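Local coordinates for dihydropteroate synthase (Xanthomonas albilineans, PDB 6Q62), which probably catalyses the condensation of para-aminobenzoate with 6-hydroxymethyl-7,8-dihydropterin diphosphate to give 7,8-dihydropteroate, a step of folate biosynthesis, at residues His263-Ala266 with Ala267-Ala271. Sequence-based numbering, arbitrary orientation.
Sequences HDVA and ATVDA. With SO4 (sulfate ion), chain H.
Ala267 CB sits near the backbone carbonyl of Asp264, 4.0 Å from Asp264 O. Ala267 also packs on Val246 of helix 242-254 and on Ala243 of the second subunit, and it lines the indole-2-carboxylic acid pocket. Thr268 grips the same carbonyl twice. Its backbone N donates to Asp264 O at 3.0 Å, and its hydroxyl OG1 donates to that oxygen at 2.8 Å. The two donors come from opposite faces of the carbonyl plane. OG1 can fold back one turn because it stands beside its own backbone N, anti to the carbonyl carbon (chi1 -56°). Val269 follows with a straight bond, its N 2.9 Å from Val265 O (N-H...O 168°). Its side chain runs alongside that of Val265, and CG2 meets Val265 CG1 at 4.1 Å. Asp270 N binds Ala266 O at 3.0 Å. The carboxylate of Asp270 forms a salt bridge, through OD2, with Arg235 of the second subunit. Before the helix, the carboxylate of Asp264 pairs with Arg225 and does not cap the helix. One residue further back, His263 NE2 donates to sulfate O1 at 3.0 Å, in the ring plane. Its ND1 is bonded to Ser224, which helps fix the ring. The sulfate, probably from the crystallisation liquor, is also bound by Arg261 and Asn27. Val265, Thr268 and Val269 pack on Val22 of strand 21-27, while Ala266, Ala267, Asp270 and Ala271 pack on the second subunit. Residues 265-271 form about the first two turns of helix 265-279, which follows strand 259-262 in the TIM-barrel fold of the pterin-binding enzymes.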
loop_
_atom_site.group_PDB
_atom_site.type_symbol
_atom_site.label_atom_id
_atom_site.label_comp_id
_atom_site.label_asym_id
_atom_site.label_seq_id
_atom_site.Cartn_x
_atom_site.Cartn_y
_atom_site.Cartn_z
ATOM N N HIS A 263 11.262 -5.289 5.174
ATOM C CA HIS A 263 11.980 -6.234 4.313
ATOM C C HIS A 263 11.803 -5.770 2.847
ATOM O O HIS A 263 12.736 -5.864 2.054
ATOM C CB HIS A 263 11.348 -7.645 4.412
ATOM C CG HIS A 263 11.469 -8.281 5.755
ATOM N ND1 HIS A 263 10.458 -8.198 6.676
ATOM C CD2 HIS A 263 12.476 -9.027 6.273
ATOM C CE1 HIS A 263 10.885 -8.852 7.752
ATOM N NE2 HIS A 263 12.087 -9.381 7.548
ATOM N N ASP A 264 10.597 -5.288 2.497
ATOM C CA ASP A 264 10.211 -4.966 1.121
ATOM C C ASP A 264 10.447 -3.507 0.807
ATOM O O ASP A 264 9.530 -2.666 0.814
ATOM C CB ASP A 264 8.764 -5.386 0.904
ATOM C CG ASP A 264 8.632 -6.866 1.247
ATOM O OD1 ASP A 264 9.105 -7.699 0.454
ATOM O OD2 ASP A 264 8.127 -7.179 2.344
ATOM N N VAL A 265 11.735 -3.206 0.638
ATOM C CA VAL A 265 12.174 -1.817 0.481
ATOM C C VAL A 265 11.579 -1.151 -0.755
ATOM O O VAL A 265 10.951 -0.096 -0.597
ATOM C CB VAL A 265 13.698 -1.692 0.546
ATOM C CG1 VAL A 265 14.148 -0.264 0.208
ATOM C CG2 VAL A 265 14.205 -2.096 1.939
ATOM N N ALA A 266 11.793 -1.691 -1.956
ATOM C CA ALA A 266 11.295 -1.035 -3.184
ATOM C C ALA A 266 9.799 -0.773 -3.132
ATOM O O ALA A 266 9.358 0.328 -3.470
ATOM C CB ALA A 266 11.634 -1.891 -4.413
ATOM N N ALA A 267 9.012 -1.763 -2.654
ATOM C CA ALA A 267 7.562 -1.583 -2.573
ATOM C C ALA A 267 7.164 -0.502 -1.594
ATOM O O ALA A 267 6.274 0.308 -1.901
ATOM C CB ALA A 267 6.887 -2.904 -2.213
ATOM N N THR A 268 7.835 -0.449 -0.415
ATOM C CA THR A 268 7.535 0.564 0.580
ATOM C C THR A 268 7.923 1.959 0.061
ATOM O O THR A 268 7.158 2.909 0.220
ATOM C CB THR A 268 8.232 0.215 1.931
ATOM O OG1 THR A 268 7.841 -1.113 2.358
ATOM C CG2 THR A 268 7.887 1.224 3.032
ATOM N N VAL A 269 9.086 2.064 -0.600
ATOM C CA VAL A 269 9.512 3.344 -1.170
ATOM C C VAL A 269 8.476 3.834 -2.182
ATOM O O VAL A 269 8.077 4.984 -2.133
ATOM C CB VAL A 269 10.925 3.249 -1.774
ATOM C CG1 VAL A 269 11.248 4.493 -2.620
ATOM C CG2 VAL A 269 11.947 3.068 -0.654
ATOM N N ASP A 270 8.013 2.950 -3.050
ATOM C CA ASP A 270 6.976 3.323 -4.049
ATOM C C ASP A 270 5.703 3.824 -3.394
ATOM O O ASP A 270 5.163 4.875 -3.785
ATOM C CB ASP A 270 6.691 2.117 -4.953
ATOM C CG ASP A 270 7.772 1.867 -5.982
ATOM O OD1 ASP A 270 8.864 2.477 -5.868
ATOM O OD2 ASP A 270 7.553 1.049 -6.879
ATOM N N ALA A 271 5.231 3.116 -2.351
ATOM C CA ALA A 271 4.017 3.535 -1.653
ATOM C C ALA A 271 4.181 4.892 -1.011
ATOM O O ALA A 271 3.278 5.712 -1.097
ATOM C CB ALA A 271 3.630 2.518 -0.581
HETATM S S SO4 H . 12.973 -9.595 11.485
HETATM O O1 SO4 H . 12.989 -10.327 10.204
HETATM O O2 SO4 H . 12.686 -10.511 12.598
HETATM O O3 SO4 H . 14.313 -8.959 11.742
HETATM O O4 SO4 H . 11.937 -8.575 11.479
#